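Local coordinates for citrate synthase (Sulfolobus solfataricus, PDB 1O7X), which belongs to the citrate synthase family of largely helical enzymes and is found here in an assembly of two chains, at residues L50-G54 with K117-I121; E45-Y49 with E61-K66; A221-F226 with D313-I318. All coordinates share one frame; numbering follows the deposited sequence.

How the contacts relate
From the N terminus, helix 44-53 is the first helix to take part, and supplies a segment to both contact 2 and contact 1. Contact 2 closes early, when the chain returns in helix 59-70 and packs back on residues 45-49. Contact 1 closes later, when helix 116-138 reaches residues 50-54. The two loops therefore cross, and the contacts touch where Ile121 packs on Leu65. Together they tie three helices into one cluster. Contact 3 follows in series. It joins the start of helix 221-232 to residues 313-318, which run into the first turn of helix 316-323. It lies on the opposite side of the chain's centre, with its own centre about 29 Å from the centres of the other two contacts.

Contact 1: L50-G54 with K117-I121; sequences LMLYG and KEKAI
Leu52 and Tyr53, in the last turn of helix 44-53, pack against Lys117, Ala120 and Ile121 near the start of helix 116-138. The backbones come closest at Leu52 and Lys117, whose CA atoms are 6.1 Å apart. The tight part is apolar and buried. One methyl of Leu52 does the work: its CD1 lies 3.8 Å from Ala120 CB and 4.0 Å from Ile121 CG1. It also rests near the carbonyl O of Lys117. Helix 330-352 closes this side, with Ala344 against Leu52 and Leu343 and Ile347 against Ala120.

The side nearer solvent is made by Tyr53 and Lys117, both partly exposed. Tyr53 CG stands anti to its own carbonyl carbon (chi1 -64°), and the ring reaches out to the second helix. The aliphatic chain of Lys117 runs over one face. Lys117 CD sits 4.2 Å from the Tyr53 ring centroid and 26° off the ring normal, a CH-pi contact. The Ile121 side chain meets Tyr53 at about a right angle, with its CD1 at the ring edge, 3.5 Å from Tyr53 OH and 4.2 Å from Tyr53 CE1. The ring thus has lysine methylenes over a face and an isoleucine methyl at its hydroxyl end. The Tyr53 ring also stacks with that of Tyr49, one turn earlier. No hydrogen bond joins the two segments.

This is helix-to-helix packing with a buried aliphatic centre, bordered by a tyrosine ring with lysine methylenes over its face. It joins the end of helix 44-53 to helix 116-138 within the mainly helical citrate synthase fold.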
ATOM      1  N   LEU A  50       1.526  -6.291  25.636  1.00 36.18           N
ATOM      2  CA  LEU A  50       0.092  -6.231  25.842  1.00 36.08           C
ATOM      3  C   LEU A  50      -0.712  -6.215  24.550  1.00 36.56           C
ATOM      4  O   LEU A  50      -1.758  -6.833  24.336  1.00 36.70           O
ATOM      5  CB  LEU A  50      -0.214  -4.965  26.672  1.00 35.30           C
ATOM      6  CG  LEU A  50      -1.675  -4.586  26.878  1.00 35.25           C
ATOM      7  CD1 LEU A  50      -2.437  -5.746  27.501  1.00 35.16           C
ATOM      8  CD2 LEU A  50      -1.880  -3.330  27.717  1.00 34.77           C
ATOM      9  N   MET A  51      -0.240  -5.384  23.617  1.00 36.89           N
ATOM     10  CA  MET A  51      -0.945  -5.248  22.340  1.00 35.93           C
ATOM     11  C   MET A  51      -0.887  -6.591  21.626  1.00 35.55           C
ATOM     12  O   MET A  51      -1.922  -7.112  21.226  1.00 34.68           O
ATOM     13  CB  MET A  51      -0.341  -4.063  21.595  1.00 34.87           C
ATOM     14  CG  MET A  51      -0.839  -2.727  22.124  1.00 33.07           C
ATOM     15  SD  MET A  51      -2.602  -2.518  21.900  1.00 32.90           S
ATOM     16  CE  MET A  51      -2.758  -0.828  21.377  1.00 32.36           C
ATOM     17  N   LEU A  52       0.291  -7.199  21.533  1.00 35.12           N
ATOM     18  CA  LEU A  52       0.457  -8.453  20.845  1.00 36.34           C
ATOM     19  C   LEU A  52      -0.012  -9.704  21.558  1.00 38.89           C
ATOM     20  O   LEU A  52      -0.641 -10.558  20.917  1.00 39.15           O
ATOM     21  CB  LEU A  52       1.924  -8.589  20.425  1.00 35.64           C
ATOM     22  CG  LEU A  52       2.475  -7.552  19.434  1.00 34.96           C
ATOM     23  CD1 LEU A  52       3.858  -8.018  18.977  1.00 33.67           C
ATOM     24  CD2 LEU A  52       1.552  -7.267  18.267  1.00 32.45           C
ATOM     25  N   TYR A  53       0.324  -9.904  22.830  1.00 41.32           N
ATOM     26  CA  TYR A  53      -0.052 -11.129  23.522  1.00 43.30           C
ATOM     27  C   TYR A  53      -1.383 -11.040  24.258  1.00 45.23           C
ATOM     28  O   TYR A  53      -1.823 -12.082  24.760  1.00 46.08           O
ATOM     29  CB  TYR A  53       1.038 -11.594  24.486  1.00 42.48           C
ATOM     30  CG  TYR A  53       2.319 -11.979  23.795  1.00 42.54           C
ATOM     31  CD1 TYR A  53       3.220 -11.022  23.366  1.00 43.56           C
ATOM     32  CD2 TYR A  53       2.633 -13.306  23.564  1.00 42.66           C
ATOM     33  CE1 TYR A  53       4.400 -11.380  22.730  1.00 44.18           C
ATOM     34  CE2 TYR A  53       3.794 -13.681  22.930  1.00 43.10           C
ATOM     35  CZ  TYR A  53       4.678 -12.713  22.520  1.00 44.30           C
ATOM     36  OH  TYR A  53       5.849 -13.077  21.887  1.00 45.95           O
ATOM     37  N   GLY A  54      -2.002  -9.877  24.363  1.00 47.11           N
ATOM     38  CA  GLY A  54      -3.271  -9.701  25.015  1.00 49.68           C
ATOM     39  C   GLY A  54      -3.332  -9.492  26.504  1.00 52.00           C
ATOM     40  O   GLY A  54      -4.436  -9.481  27.075  1.00 52.55           O
ATOM     41  N   LYS A 117       3.359 -12.980  16.273  1.00 44.68           N
ATOM     42  CA  LYS A 117       3.841 -12.188  17.396  1.00 44.92           C
ATOM     43  C   LYS A 117       5.346 -12.001  17.424  1.00 44.70           C
ATOM     44  O   LYS A 117       5.849 -10.889  17.591  1.00 43.41           O
ATOM     45  CB  LYS A 117       3.430 -12.873  18.707  1.00 45.95           C
ATOM     46  CG  LYS A 117       1.925 -12.882  18.886  1.00 47.85           C
ATOM     47  CD  LYS A 117       1.496 -13.981  19.845  1.00 49.51           C
ATOM     48  CE  LYS A 117       0.079 -14.450  19.534  1.00 50.34           C
ATOM     49  NZ  LYS A 117      -0.590 -14.854  20.809  1.00 51.97           N
ATOM     50  N   GLU A 118       6.086 -13.096  17.224  1.00 45.44           N
ATOM     51  CA  GLU A 118       7.541 -13.011  17.218  1.00 46.61           C
ATOM     52  C   GLU A 118       8.017 -12.196  16.019  1.00 44.70           C
ATOM     53  O   GLU A 118       8.931 -11.377  16.076  1.00 44.10           O
ATOM     54  CB  GLU A 118       8.175 -14.401  17.226  1.00 50.33           C
ATOM     55  CG  GLU A 118       9.692 -14.344  17.369  1.00 54.80           C
ATOM     56  CD  GLU A 118      10.396 -15.686  17.364  1.00 57.22           C
ATOM     57  OE1 GLU A 118       9.756 -16.739  17.148  1.00 58.01           O
ATOM     58  OE2 GLU A 118      11.638 -15.681  17.586  1.00 58.78           O
ATOM     59  N   LYS A 119       7.341 -12.408  14.891  1.00 42.81           N
ATOM     60  CA  LYS A 119       7.645 -11.710  13.651  1.00 40.66           C
ATOM     61  C   LYS A 119       7.339 -10.239  13.834  1.00 38.91           C
ATOM     62  O   LYS A 119       8.176  -9.435  13.432  1.00 38.47           O
ATOM     63  CB  LYS A 119       6.914 -12.361  12.500  1.00 41.70           C
ATOM     64  CG  LYS A 119       7.430 -12.290  11.091  1.00 41.45           C
ATOM     65  CD  LYS A 119       8.887 -11.936  10.935  1.00 42.21           C
ATOM     66  CE  LYS A 119       9.182 -11.507   9.506  1.00 42.66           C
ATOM     67  NZ  LYS A 119       9.934 -12.548   8.756  1.00 43.13           N
ATOM     68  N   ALA A 120       6.219  -9.873  14.453  1.00 37.55           N
ATOM     69  CA  ALA A 120       5.894  -8.461  14.676  1.00 35.57           C
ATOM     70  C   ALA A 120       6.933  -7.810  15.570  1.00 35.38           C
ATOM     71  O   ALA A 120       7.442  -6.719  15.319  1.00 35.37           O
ATOM     72  CB  ALA A 120       4.497  -8.279  15.228  1.00 34.68           C
ATOM     73  N   ILE A 121       7.391  -8.520  16.594  1.00 36.37           N
ATOM     74  CA  ILE A 121       8.465  -8.049  17.473  1.00 36.59           C
ATOM     75  C   ILE A 121       9.720  -7.743  16.651  1.00 35.28           C
ATOM     76  O   ILE A 121      10.347  -6.702  16.871  1.00 34.38           O
ATOM     77  CB  ILE A 121       8.809  -9.068  18.581  1.00 37.04           C
ATOM     78  CG1 ILE A 121       7.694  -9.118  19.639  1.00 35.99           C
ATOM     79  CG2 ILE A 121      10.150  -8.821  19.259  1.00 36.59           C
ATOM     80  CD1 ILE A 121       7.650 -10.519  20.232  1.00 36.35           C
TER

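Contact 2: E45-Y49 with E61-K66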
ATOM      1  N   GLU A  45       7.838  -1.125  25.653  1.00 44.46           N
ATOM      2  CA  GLU A  45       8.012  -2.562  25.613  1.00 44.29           C
ATOM      3  C   GLU A  45       6.838  -3.320  26.227  1.00 45.09           C
ATOM      4  O   GLU A  45       6.376  -4.352  25.718  1.00 45.85           O
ATOM      5  CB  GLU A  45       9.298  -2.935  26.363  1.00 42.45           C
ATOM      6  CG  GLU A  45      10.584  -2.644  25.625  1.00 41.64           C
ATOM      7  CD  GLU A  45      11.244  -1.340  26.007  1.00 41.20           C
ATOM      8  OE1 GLU A  45      10.544  -0.471  26.564  1.00 41.09           O
ATOM      9  OE2 GLU A  45      12.457  -1.161  25.773  1.00 40.63           O
ATOM     10  N   GLU A  46       6.309  -2.815  27.335  1.00 45.70           N
ATOM     11  CA  GLU A  46       5.199  -3.447  28.020  1.00 47.04           C
ATOM     12  C   GLU A  46       3.949  -3.295  27.161  1.00 46.16           C
ATOM     13  O   GLU A  46       3.125  -4.196  27.088  1.00 45.95           O
ATOM     14  CB  GLU A  46       4.998  -2.864  29.426  1.00 49.15           C
ATOM     15  CG  GLU A  46       3.894  -3.614  30.190  1.00 50.95           C
ATOM     16  CD  GLU A  46       3.494  -2.920  31.473  1.00 51.31           C
ATOM     17  OE1 GLU A  46       3.259  -1.703  31.409  1.00 51.82           O
ATOM     18  OE2 GLU A  46       3.432  -3.557  32.542  1.00 52.34           O
ATOM     19  N   THR A  47       3.843  -2.169  26.453  1.00 45.14           N
ATOM     20  CA  THR A  47       2.743  -1.925  25.526  1.00 42.70           C
ATOM     21  C   THR A  47       2.882  -2.820  24.301  1.00 41.04           C
ATOM     22  O   THR A  47       1.883  -3.243  23.691  1.00 41.55           O
ATOM     23  CB  THR A  47       2.664  -0.445  25.123  1.00 42.04           C
ATOM     24  OG1 THR A  47       2.620   0.364  26.299  1.00 41.01           O
ATOM     25  CG2 THR A  47       1.413  -0.196  24.294  1.00 41.76           C
ATOM     26  N   ILE A  48       4.117  -3.148  23.927  1.00 38.45           N
ATOM     27  CA  ILE A  48       4.278  -4.068  22.801  1.00 37.72           C
ATOM     28  C   ILE A  48       3.683  -5.404  23.246  1.00 38.19           C
ATOM     29  O   ILE A  48       2.682  -5.827  22.668  1.00 39.16           O
ATOM     30  CB  ILE A  48       5.724  -4.231  22.365  1.00 36.67           C
ATOM     31  CG1 ILE A  48       6.246  -2.913  21.793  1.00 35.58           C
ATOM     32  CG2 ILE A  48       5.825  -5.341  21.340  1.00 36.71           C
ATOM     33  CD1 ILE A  48       7.750  -2.897  21.717  1.00 34.83           C
ATOM     34  N   TYR A  49       4.181  -5.964  24.341  1.00 38.40           N
ATOM     35  CA  TYR A  49       3.680  -7.205  24.902  1.00 38.28           C
ATOM     36  C   TYR A  49       2.163  -7.278  25.031  1.00 37.55           C
ATOM     37  O   TYR A  49       1.576  -8.288  24.628  1.00 37.67           O
ATOM     38  CB  TYR A  49       4.300  -7.493  26.308  1.00 38.92           C
ATOM     39  CG  TYR A  49       4.018  -8.942  26.680  1.00 38.63           C
ATOM     40  CD1 TYR A  49       4.935  -9.948  26.432  1.00 38.21           C
ATOM     41  CD2 TYR A  49       2.803  -9.288  27.260  1.00 39.11           C
ATOM     42  CE1 TYR A  49       4.654 -11.261  26.761  1.00 38.29           C
ATOM     43  CE2 TYR A  49       2.506 -10.598  27.590  1.00 39.05           C
ATOM     44  CZ  TYR A  49       3.447 -11.572  27.334  1.00 38.95           C
ATOM     45  OH  TYR A  49       3.139 -12.872  27.654  1.00 40.56           O
ATOM     46  N   GLU A  61       8.588 -12.304  31.330  1.00 63.93           N
ATOM     47  CA  GLU A  61       7.966 -12.313  30.008  1.00 62.44           C
ATOM     48  C   GLU A  61       8.421 -11.030  29.308  1.00 62.30           C
ATOM     49  O   GLU A  61       8.943 -11.053  28.192  1.00 62.77           O
ATOM     50  CB  GLU A  61       6.451 -12.344  30.107  1.00 61.39           C
ATOM     51  CG  GLU A  61       5.849 -13.709  30.360  1.00 60.41           C
ATOM     52  CD  GLU A  61       4.351 -13.638  30.577  1.00 59.89           C
ATOM     53  OE1 GLU A  61       3.874 -12.587  31.051  1.00 59.42           O
ATOM     54  OE2 GLU A  61       3.659 -14.631  30.265  1.00 60.00           O
ATOM     55  N   LEU A  62       8.320  -9.925  30.058  1.00 60.95           N
ATOM     56  CA  LEU A  62       8.786  -8.657  29.528  1.00 60.26           C
ATOM     57  C   LEU A  62      10.281  -8.697  29.250  1.00 60.31           C
ATOM     58  O   LEU A  62      10.744  -8.067  28.290  1.00 61.16           O
ATOM     59  CB  LEU A  62       8.446  -7.517  30.483  1.00 59.34           C
ATOM     60  CG  LEU A  62       8.862  -6.123  30.005  1.00 58.97           C
ATOM     61  CD1 LEU A  62       7.867  -5.083  30.487  1.00 59.23           C
ATOM     62  CD2 LEU A  62      10.264  -5.796  30.487  1.00 58.39           C
ATOM     63  N   ASN A  63      11.064  -9.447  30.084  1.00 58.43           N
ATOM     64  CA  ASN A  63      12.525  -9.428  29.856  1.00 57.69           C
ATOM     65  C   ASN A  63      12.871 -10.233  28.619  1.00 55.38           C
ATOM     66  O   ASN A  63      13.805  -9.822  27.937  1.00 53.59           O
ATOM     67  CB  ASN A  63      13.244  -9.896  31.106  1.00 59.52           C
ATOM     68  CG  ASN A  63      14.755  -9.780  31.114  1.00 63.82           C
ATOM     69  OD1 ASN A  63      15.474  -9.231  30.213  1.00 63.25           O
ATOM     70  ND2 ASN A  63      15.343 -10.321  32.228  1.00 60.80           N
ATOM     71  N   ASP A  64      12.173 -11.312  28.321  1.00 57.72           N
ATOM     72  CA  ASP A  64      12.482 -12.074  27.119  1.00 57.25           C
ATOM     73  C   ASP A  64      12.148 -11.191  25.912  1.00 55.82           C
ATOM     74  O   ASP A  64      13.033 -10.974  25.083  1.00 56.14           O
ATOM     75  CB  ASP A  64      11.750 -13.396  26.947  1.00 58.54           C
ATOM     76  CG  ASP A  64      11.709 -14.257  28.196  1.00 58.98           C
ATOM     77  OD1 ASP A  64      12.826 -14.524  28.699  1.00 59.45           O
ATOM     78  OD2 ASP A  64      10.588 -14.614  28.622  1.00 58.57           O
ATOM     79  N   LEU A  65      10.938 -10.633  25.865  1.00 53.15           N
ATOM     80  CA  LEU A  65      10.587  -9.742  24.761  1.00 51.90           C
ATOM     81  C   LEU A  65      11.720  -8.749  24.532  1.00 51.57           C
ATOM     82  O   LEU A  65      12.288  -8.634  23.448  1.00 50.92           O
ATOM     83  CB  LEU A  65       9.260  -9.033  24.999  1.00 51.18           C
ATOM     84  CG  LEU A  65       8.845  -7.877  24.091  1.00 50.20           C
ATOM     85  CD1 LEU A  65       8.296  -8.373  22.775  1.00 49.71           C
ATOM     86  CD2 LEU A  65       7.757  -7.026  24.741  1.00 50.33           C
ATOM     87  N   LYS A  66      12.130  -8.064  25.588  1.00 52.08           N
ATOM     88  CA  LYS A  66      13.207  -7.088  25.561  1.00 52.81           C
ATOM     89  C   LYS A  66      14.446  -7.627  24.866  1.00 52.02           C
ATOM     90  O   LYS A  66      15.041  -6.961  24.027  1.00 51.47           O
ATOM     91  CB  LYS A  66      13.541  -6.662  26.989  1.00 54.20           C
ATOM     92  CG  LYS A  66      12.564  -5.636  27.557  1.00 55.58           C
ATOM     93  CD  LYS A  66      13.225  -4.986  28.768  1.00 56.72           C
ATOM     94  CE  LYS A  66      12.550  -3.696  29.176  1.00 57.55           C
ATOM     95  NZ  LYS A  66      13.331  -3.029  30.261  1.00 59.20           N
TER
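Helices 45-49 and 61-66 cross nearly perpendicular, with the axes of these short segments 9.8 Å apart at closest and their directions 101° apart; the CA atoms of Glu46 and Leu62 are the nearest pair. Leu65 fills the middle of the crossing. Its CG lies anti to the backbone N (chi1 169°), which carries both methyls across to the other helix. Leu65 CD2 reaches the backbone of 45-49 near Glu45 O and sits 3.8 Å from Tyr49 CB, at the edge of the tyrosine ring. The other methyl, Leu65 CD1, is 4.2 Å from Ile48 CG2. To one side, Leu62 CD1 touches Glu46 CB at 3.8 Å.

The flanks are polar. Tyr49 crosses Glu61 at a slant, the ring and carboxylate planes 34° apart, and Tyr49 CE1 lies 3.9 Å from Glu61 CB. Tyr49 OH is 3.2 Å from Glu61 OE2. The other carboxylate oxygen, Glu61 OE1, accepts a hydrogen bond from Thr58 N, just before helix 59-70. On the other flank, Glu45 and Lys66 cross at about a right angle and meet through their methylenes. Their charged ends turn to other partners: Glu45 OE2 takes the backbone N of Phe152, and Lys66 NZ donates to Asp150 O. Glu45 OE2 and Lys66 NZ stay 4.9 Å apart.

The chemistry implies a crossing held mainly by leucine and by the apolar parts of longer side chains. Glu45 and Lys66 spend their polar ends on the chain around Ser151. Their opposite charges, though not in contact, may still favour the ionised state of both.

Contact 3: A221-F226 with D313-I318; sequences AAEEAF and DFYSGI
Phe226 meets Ile318 with its ring edge, and the two side chains cross at about a right angle. Ile318 CG1 lies in the plane of the ring, 3.6 Å from Phe226 CE1. With CG opposite the backbone N (chi1 -162°), the Phe226 ring is carried over to helix 316-323. There it also meets the backbone of Gly317, where no side chain stands in the way; Phe226 CD1 is 4.0 Å from Gly317 C. Tyr288 and Phe330 pack edge-to-face with the same ring.

Three alanines form the rest of the surface. Ala225 points its methyl at the backbone of 313-314, with Ala225 CB 3.3 Å from Asp313 O. Ala222 CB rests 3.6 Å from Ser316 OG, and Ala221 CB lies 3.4 Å from Asp313 OD2. Phe314 turns its side chain away, to Phe229 and Phe256.

No hydrogen bond crosses between the segments. Asp313 OD1 and Ser316 OG both bond to the hydroxyl of Tyr180, which links them on a shared atom. The chemistry implies that small methyls let helix 221-232 approach closely, while Tyr180 satisfies polar groups on 313-318.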
ATOM      1  N   ALA A 221      -0.070  16.221  10.189  1.00 33.54           N
ATOM      2  CA  ALA A 221      -0.816  16.838  11.258  1.00 33.35           C
ATOM      3  C   ALA A 221       0.051  17.564  12.279  1.00 33.65           C
ATOM      4  O   ALA A 221       0.086  18.801  12.342  1.00 34.41           O
ATOM      5  CB  ALA A 221      -1.589  15.732  11.977  1.00 32.88           C
ATOM      6  N   ALA A 222       0.887  16.838  13.009  1.00 32.89           N
ATOM      7  CA  ALA A 222       1.762  17.474  13.977  1.00 33.34           C
ATOM      8  C   ALA A 222       2.579  18.577  13.319  1.00 35.09           C
ATOM      9  O   ALA A 222       2.752  19.640  13.934  1.00 36.42           O
ATOM     10  CB  ALA A 222       2.588  16.442  14.704  1.00 32.30           C
ATOM     11  N   GLU A 223       3.026  18.451  12.075  1.00 36.30           N
ATOM     12  CA  GLU A 223       3.782  19.461  11.367  1.00 36.69           C
ATOM     13  C   GLU A 223       3.006  20.730  11.057  1.00 36.84           C
ATOM     14  O   GLU A 223       3.577  21.797  10.855  1.00 37.09           O
ATOM     15  CB  GLU A 223       4.310  18.913  10.036  1.00 36.94           C
ATOM     16  CG  GLU A 223       5.440  17.910  10.121  1.00 38.21           C
ATOM     17  CD  GLU A 223       4.909  16.482  10.018  1.00 39.48           C
ATOM     18  OE1 GLU A 223       3.752  16.290  10.463  1.00 39.30           O
ATOM     19  OE2 GLU A 223       5.658  15.614   9.495  1.00 38.88           O
ATOM     20  N   GLU A 224       1.695  20.638  10.937  1.00 37.89           N
ATOM     21  CA  GLU A 224       0.852  21.788  10.638  1.00 38.30           C
ATOM     22  C   GLU A 224       0.604  22.564  11.933  1.00 38.34           C
ATOM     23  O   GLU A 224       0.508  23.792  11.899  1.00 38.13           O
ATOM     24  CB  GLU A 224      -0.434  21.332   9.976  1.00 39.17           C
ATOM     25  CG  GLU A 224      -0.834  22.022   8.685  1.00 41.04           C
ATOM     26  CD  GLU A 224       0.370  22.132   7.755  1.00 42.65           C
ATOM     27  OE1 GLU A 224       0.661  23.260   7.283  1.00 43.29           O
ATOM     28  OE2 GLU A 224       0.993  21.053   7.567  1.00 43.72           O
ATOM     29  N   ALA A 225       0.518  21.846  13.055  1.00 38.03           N
ATOM     30  CA  ALA A 225       0.300  22.535  14.325  1.00 38.33           C
ATOM     31  C   ALA A 225       1.538  23.373  14.641  1.00 38.47           C
ATOM     32  O   ALA A 225       1.456  24.604  14.673  1.00 38.94           O
ATOM     33  CB  ALA A 225      -0.042  21.578  15.445  1.00 38.10           C
ATOM     34  N   PHE A 226       2.673  22.721  14.785  1.00 37.98           N
ATOM     35  CA  PHE A 226       3.964  23.306  15.088  1.00 38.39           C
ATOM     36  C   PHE A 226       4.393  24.446  14.176  1.00 39.18           C
ATOM     37  O   PHE A 226       4.858  25.511  14.618  1.00 40.11           O
ATOM     38  CB  PHE A 226       5.037  22.206  15.042  1.00 37.26           C
ATOM     39  CG  PHE A 226       6.318  22.538  15.735  1.00 36.83           C
ATOM     40  CD1 PHE A 226       6.406  22.500  17.114  1.00 36.75           C
ATOM     41  CD2 PHE A 226       7.454  22.869  15.014  1.00 37.50           C
ATOM     42  CE1 PHE A 226       7.584  22.793  17.773  1.00 36.89           C
ATOM     43  CE2 PHE A 226       8.644  23.176  15.654  1.00 37.72           C
ATOM     44  CZ  PHE A 226       8.710  23.129  17.039  1.00 37.52           C
ATOM     45  N   ASP A 313      -1.980  16.322  18.429  1.00 38.78           N
ATOM     46  CA  ASP A 313      -0.980  16.845  17.521  1.00 38.88           C
ATOM     47  C   ASP A 313      -0.509  18.254  17.844  1.00 39.09           C
ATOM     48  O   ASP A 313       0.415  18.777  17.210  1.00 37.42           O
ATOM     49  CB  ASP A 313      -1.559  16.845  16.087  1.00 38.68           C
ATOM     50  CG  ASP A 313      -1.756  15.426  15.570  1.00 37.56           C
ATOM     51  OD1 ASP A 313      -0.795  14.632  15.702  1.00 36.81           O
ATOM     52  OD2 ASP A 313      -2.860  15.158  15.050  1.00 36.89           O
ATOM     53  N   PHE A 314      -1.201  18.877  18.814  1.00 39.93           N
ATOM     54  CA  PHE A 314      -0.885  20.244  19.224  1.00 38.56           C
ATOM     55  C   PHE A 314       0.368  20.265  20.077  1.00 38.77           C
ATOM     56  O   PHE A 314       1.120  21.225  19.906  1.00 39.68           O
ATOM     57  CB  PHE A 314      -2.027  20.912  19.965  1.00 37.52           C
ATOM     58  CG  PHE A 314      -1.971  22.401  20.115  1.00 36.93           C
ATOM     59  CD1 PHE A 314      -2.527  23.231  19.145  1.00 36.34           C
ATOM     60  CD2 PHE A 314      -1.426  22.996  21.245  1.00 35.98           C
ATOM     61  CE1 PHE A 314      -2.532  24.609  19.287  1.00 35.48           C
ATOM     62  CE2 PHE A 314      -1.406  24.366  21.392  1.00 34.80           C
ATOM     63  CZ  PHE A 314      -1.971  25.169  20.420  1.00 35.14           C
ATOM     64  N   TYR A 315       0.636  19.224  20.857  1.00 39.40           N
ATOM     65  CA  TYR A 315       1.833  19.234  21.692  1.00 40.46           C
ATOM     66  C   TYR A 315       2.958  18.322  21.255  1.00 40.86           C
ATOM     67  O   TYR A 315       4.148  18.674  21.402  1.00 41.57           O
ATOM     68  CB  TYR A 315       1.423  18.949  23.167  1.00 40.91           C
ATOM     69  CG  TYR A 315       0.895  20.230  23.787  1.00 41.27           C
ATOM     70  CD1 TYR A 315      -0.456  20.497  23.926  1.00 41.59           C
ATOM     71  CD2 TYR A 315       1.799  21.195  24.198  1.00 41.66           C
ATOM     72  CE1 TYR A 315      -0.903  21.691  24.476  1.00 41.56           C
ATOM     73  CE2 TYR A 315       1.372  22.386  24.751  1.00 42.24           C
ATOM     74  CZ  TYR A 315       0.016  22.629  24.875  1.00 42.07           C
ATOM     75  OH  TYR A 315      -0.361  23.829  25.424  1.00 42.57           O
ATOM     76  N   SER A 316       2.651  17.164  20.676  1.00 40.45           N
ATOM     77  CA  SER A 316       3.650  16.190  20.245  1.00 39.94           C
ATOM     78  C   SER A 316       4.828  16.779  19.499  1.00 39.56           C
ATOM     79  O   SER A 316       5.986  16.454  19.783  1.00 40.15           O
ATOM     80  CB  SER A 316       3.011  15.105  19.374  1.00 39.53           C
ATOM     81  OG  SER A 316       2.464  15.788  18.251  1.00 40.92           O
ATOM     82  N   GLY A 317       4.586  17.665  18.543  1.00 39.33           N
ATOM     83  CA  GLY A 317       5.676  18.313  17.814  1.00 38.90           C
ATOM     84  C   GLY A 317       6.674  18.884  18.817  1.00 38.58           C
ATOM     85  O   GLY A 317       7.860  18.573  18.687  1.00 38.48           O
ATOM     86  N   ILE A 318       6.219  19.635  19.824  1.00 38.25           N
ATOM     87  CA  ILE A 318       7.152  20.179  20.818  1.00 37.86           C
ATOM     88  C   ILE A 318       7.973  19.105  21.500  1.00 37.59           C
ATOM     89  O   ILE A 318       9.200  19.253  21.640  1.00 37.25           O
ATOM     90  CB  ILE A 318       6.414  21.126  21.780  1.00 38.31           C
ATOM     91  CG1 ILE A 318       6.167  22.438  21.016  1.00 37.82           C
ATOM     92  CG2 ILE A 318       7.172  21.409  23.069  1.00 38.26           C
ATOM     93  CD1 ILE A 318       5.170  23.364  21.647  1.00 38.13           C
TER